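Local coordinates for dITP/XTP pyrophosphatase (Coxiella burnetii, PDB 3TQU), which probably hydrolyses non-canonical purine nucleoside triphosphates such as XTP, dITP and ITP to their monophosphates, releasing diphosphate and cleansing the nucleotide pool, at residues 6-16 / 60-71. Numbering follows the deposited sequence.
Sequences EIVLASQNSSK and AAKQTGLPALAD
Lys-16 leaves its helix with CG anti to the carbonyl carbon (chi1 -66°) and runs fully extended to Asp-71. The two side chains come from opposite directions and meet in a salt bridge: NZ of Lys-16 takes the syn lone pair of Asp-71 OD1 at 2.8 Å, with OD2 a weak second acceptor. A water donates to Asp-71 OD2 and accepts a weak bond from Lys-16 NZ. Asn-13 steadies the start of the lysine's helix as N-cap, its OD1 receiving Ser-15 OG and Lys-16 N from one face of the amide plane.

Strands 6-9 and 68-71 run parallel. Val-8 bonds strand 68-71 and the residue before it through both its backbone N and its backbone O, N donating to Pro-67 O (2.9 Å) and O accepting from Leu-69 N (2.8 Å); Ala-10 N then binds Leu-69 O at 3.1 Å.

On the sheet face carrying Val-8 and Ala-68, the valine holds CG1 anti to its backbone N (chi1 172°), which sends CG1 to Ala-60 CB and CG2 toward the end of helix 49-64. There CG2 meets Thr-64 OG1 tip to tip at 3.5 Å; the Val-8 and Leu-66 side chains cross at about a right angle, CG2 of Val-8 lying 3.8 Å from CD1 of Leu-66. Thr-64 OG1 donates back to Ala-60 O in the helix and accepts from Leu-66 N; this second bond closes an ST turn where the chain leaves the helix. On the other face Leu-9 CD1 lies alongside Leu-69 CD2, 3.8 Å apart, and Leu-193 of helix 185-199 packs on Leu-69.

Lys-16 belongs to the predicted substrate site, and the side chain of Asp-71 lies close to those of Ser-73 and Arg-186, also predicted substrate residues, and about 7 Å from the bound calcium; the arrangement is that of neighbouring parallel strands in the HAM1 fold, consistent with their carrying Lys-16 and Asp-71 to the predicted nucleotide-binding cleft.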
loop_
_atom_site.group_PDB
_atom_site.type_symbol
_atom_site.label_atom_id
_atom_site.label_comp_id
_atom_site.label_asym_id
_atom_site.label_seq_id
_atom_site.Cartn_x
_atom_site.Cartn_y
_atom_site.Cartn_z
ATOM N N GLU A 6 17.747 -12.449 7.435
ATOM C CA GLU A 6 17.926 -12.591 5.994
ATOM C C GLU A 6 16.665 -12.194 5.231
ATOM O O GLU A 6 15.591 -12.751 5.462
ATOM C CB GLU A 6 18.309 -14.029 5.641
ATOM C CG GLU A 6 19.684 -14.453 6.127
ATOM C CD GLU A 6 20.049 -15.853 5.671
ATOM O OE1 GLU A 6 19.171 -16.742 5.704
ATOM O OE2 GLU A 6 21.213 -16.064 5.270
ATOM N N ILE A 7 16.799 -11.232 4.324
ATOM C CA ILE A 7 15.676 -10.819 3.490
ATOM C C ILE A 7 16.046 -10.916 2.015
ATOM O O ILE A 7 17.099 -10.443 1.602
ATOM C CB ILE A 7 15.220 -9.383 3.817
ATOM C CG1 ILE A 7 14.868 -9.255 5.303
ATOM C CG2 ILE A 7 14.019 -8.995 2.965
ATOM C CD1 ILE A 7 14.518 -7.843 5.728
ATOM N N VAL A 8 15.177 -11.538 1.228
ATOM C CA VAL A 8 15.420 -11.691 -0.201
ATOM C C VAL A 8 15.004 -10.441 -0.962
ATOM O O VAL A 8 13.916 -9.909 -0.748
ATOM C CB VAL A 8 14.657 -12.903 -0.779
ATOM C CG1 VAL A 8 14.778 -12.930 -2.298
ATOM C CG2 VAL A 8 15.176 -14.197 -0.174
ATOM N N LEU A 9 15.881 -9.979 -1.847
ATOM C CA LEU A 9 15.588 -8.854 -2.719
ATOM C C LEU A 9 15.160 -9.389 -4.080
ATOM O O LEU A 9 15.912 -10.114 -4.729
ATOM C CB LEU A 9 16.832 -7.973 -2.874
ATOM C CG LEU A 9 16.626 -6.550 -3.407
ATOM C CD1 LEU A 9 15.847 -5.710 -2.402
ATOM C CD2 LEU A 9 17.967 -5.897 -3.710
ATOM N N ALA A 10 13.955 -9.035 -4.512
ATOM C CA ALA A 10 13.426 -9.553 -5.770
ATOM C C ALA A 10 14.159 -8.992 -6.992
ATOM O O ALA A 10 14.206 -9.627 -8.044
ATOM C CB ALA A 10 11.929 -9.280 -5.869
ATOM N N SER A 11 14.747 -7.811 -6.842
ATOM C CA SER A 11 15.381 -7.115 -7.959
ATOM C C SER A 11 16.723 -7.716 -8.393
ATOM O O SER A 11 17.485 -8.222 -7.574
ATOM C CB SER A 11 15.573 -5.640 -7.602
ATOM O OG SER A 11 16.204 -4.941 -8.658
ATOM N N GLN A 12 16.999 -7.653 -9.693
ATOM C CA GLN A 12 18.295 -8.045 -10.234
ATOM C C GLN A 12 19.155 -6.805 -10.422
ATOM O O GLN A 12 20.256 -6.873 -10.968
ATOM C CB GLN A 12 18.134 -8.744 -11.583
ATOM C CG GLN A 12 17.396 -10.072 -11.549
ATOM C CD GLN A 12 17.560 -10.843 -12.846
ATOM O OE1 GLN A 12 18.680 -11.085 -13.298
ATOM N NE2 GLN A 12 16.443 -11.219 -13.461
ATOM N N ASN A 13 18.638 -5.666 -9.976
ATOM C CA ASN A 13 19.300 -4.387 -10.190
ATOM C C ASN A 13 20.403 -4.154 -9.161
ATOM O O ASN A 13 20.129 -4.029 -7.967
ATOM C CB ASN A 13 18.268 -3.258 -10.153
ATOM C CG ASN A 13 18.867 -1.908 -10.472
ATOM O OD1 ASN A 13 19.938 -1.558 -9.975
ATOM N ND2 ASN A 13 18.177 -1.138 -11.303
ATOM N N SER A 14 21.647 -4.093 -9.633
ATOM C CA SER A 14 22.809 -3.989 -8.751
ATOM C C SER A 14 22.858 -2.682 -7.961
ATOM O O SER A 14 23.310 -2.657 -6.816
ATOM C CB SER A 14 24.115 -4.192 -9.536
ATOM O OG SER A 14 24.321 -3.162 -10.493
ATOM N N SER A 15 22.394 -1.594 -8.567
ATOM C CA SER A 15 22.387 -0.312 -7.875
ATOM C C SER A 15 21.355 -0.317 -6.745
ATOM O O SER A 15 21.563 0.301 -5.701
ATOM C CB SER A 15 22.127 0.841 -8.847
ATOM O OG SER A 15 20.789 0.838 -9.307
ATOM N N LYS A 16 20.251 -1.026 -6.949
ATOM C CA LYS A 16 19.230 -1.135 -5.910
ATOM C C LYS A 16 19.745 -1.896 -4.687
ATOM O O LYS A 16 19.466 -1.519 -3.549
ATOM C CB LYS A 16 17.965 -1.789 -6.458
ATOM C CG LYS A 16 17.252 -0.946 -7.511
ATOM C CD LYS A 16 15.859 -1.472 -7.800
ATOM C CE LYS A 16 15.125 -0.564 -8.780
ATOM N NZ LYS A 16 13.718 -0.993 -9.002
ATOM N N ALA A 60 8.966 -13.994 -4.662
ATOM C CA ALA A 60 10.281 -14.268 -4.096
ATOM C C ALA A 60 10.174 -15.017 -2.769
ATOM O O ALA A 60 10.929 -15.960 -2.513
ATOM C CB ALA A 60 11.064 -12.974 -3.925
ATOM N N ALA A 61 9.234 -14.596 -1.927
ATOM C CA ALA A 61 9.043 -15.219 -0.621
ATOM C C ALA A 61 8.553 -16.654 -0.762
ATOM O O ALA A 61 8.976 -17.545 -0.026
ATOM C CB ALA A 61 8.055 -14.408 0.219
ATOM N N LYS A 62 7.649 -16.862 -1.712
ATOM C CA LYS A 62 7.090 -18.180 -1.964
ATOM C C LYS A 62 8.184 -19.174 -2.342
ATOM O O LYS A 62 8.248 -20.280 -1.805
ATOM C CB LYS A 62 6.050 -18.100 -3.081
ATOM C CG LYS A 62 5.300 -19.394 -3.325
ATOM C CD LYS A 62 4.395 -19.271 -4.539
ATOM C CE LYS A 62 3.532 -20.508 -4.707
ATOM N NZ LYS A 62 2.634 -20.699 -3.537
ATOM N N GLN A 63 9.051 -18.774 -3.265
ATOM C CA GLN A 63 10.077 -19.672 -3.781
ATOM C C GLN A 63 11.229 -19.907 -2.805
ATOM O O GLN A 63 11.802 -20.998 -2.769
ATOM C CB GLN A 63 10.620 -19.149 -5.112
ATOM C CG GLN A 63 9.542 -18.821 -6.118
ATOM C CD GLN A 63 8.529 -19.938 -6.259
ATOM O OE1 GLN A 63 7.322 -19.698 -6.265
ATOM N NE2 GLN A 63 9.016 -21.169 -6.376
ATOM N N THR A 64 11.570 -18.891 -2.019
ATOM C CA THR A 64 12.741 -18.971 -1.149
ATOM C C THR A 64 12.425 -19.412 0.280
ATOM O O THR A 64 13.276 -19.984 0.958
ATOM C CB THR A 64 13.506 -17.635 -1.102
ATOM O OG1 THR A 64 12.673 -16.625 -0.520
ATOM C CG2 THR A 64 13.919 -17.210 -2.502
ATOM N N GLY A 65 11.206 -19.145 0.736
ATOM C CA GLY A 65 10.834 -19.457 2.105
ATOM C C GLY A 65 11.308 -18.402 3.091
ATOM O O GLY A 65 11.150 -18.557 4.302
ATOM N N LEU A 66 11.890 -17.325 2.569
ATOM C CA LEU A 66 12.369 -16.225 3.401
ATOM C C LEU A 66 11.478 -15.000 3.216
ATOM O O LEU A 66 10.710 -14.939 2.260
ATOM C CB LEU A 66 13.802 -15.856 3.017
ATOM C CG LEU A 66 14.950 -16.820 3.313
ATOM C CD1 LEU A 66 16.250 -16.224 2.803
ATOM C CD2 LEU A 66 15.048 -17.119 4.798
ATOM N N PRO A 67 11.578 -14.023 4.134
ATOM C CA PRO A 67 10.936 -12.724 3.902
ATOM C C PRO A 67 11.473 -12.135 2.605
ATOM O O PRO A 67 12.617 -12.405 2.253
ATOM C CB PRO A 67 11.409 -11.883 5.089
ATOM C CG PRO A 67 11.762 -12.875 6.148
ATOM C CD PRO A 67 12.290 -14.071 5.422
ATOM N N ALA A 68 10.671 -11.349 1.898
ATOM C CA ALA A 68 11.110 -10.819 0.616
ATOM C C ALA A 68 10.682 -9.372 0.452
ATOM O O ALA A 68 9.612 -8.972 0.915
ATOM C CB ALA A 68 10.579 -11.669 -0.526
ATOM N N LEU A 69 11.528 -8.594 -0.212
ATOM C CA LEU A 69 11.269 -7.180 -0.426
ATOM C C LEU A 69 11.342 -6.864 -1.911
ATOM O O LEU A 69 12.288 -7.268 -2.596
ATOM C CB LEU A 69 12.288 -6.340 0.344
ATOM C CG LEU A 69 12.118 -4.821 0.352
ATOM C CD1 LEU A 69 12.769 -4.231 1.589
ATOM C CD2 LEU A 69 12.687 -4.190 -0.919
ATOM N N ALA A 70 10.339 -6.153 -2.410
ATOM C CA ALA A 70 10.333 -5.746 -3.806
ATOM C C ALA A 70 9.836 -4.315 -3.932
ATOM O O ALA A 70 9.213 -3.784 -3.013
ATOM C CB ALA A 70 9.465 -6.684 -4.630
ATOM N N ASP A 71 10.120 -3.687 -5.066
ATOM C CA ASP A 71 9.595 -2.355 -5.320
ATOM C C ASP A 71 9.089 -2.251 -6.746
ATOM O O ASP A 71 9.490 -3.024 -7.616
ATOM C CB ASP A 71 10.666 -1.286 -5.081
ATOM C CG ASP A 71 11.482 -0.987 -6.329
ATOM O OD1 ASP A 71 12.606 -1.513 -6.452
ATOM O OD2 ASP A 71 10.996 -0.223 -7.191
HETATM O O HOH W 1 11.012 -0.304 -10.029
#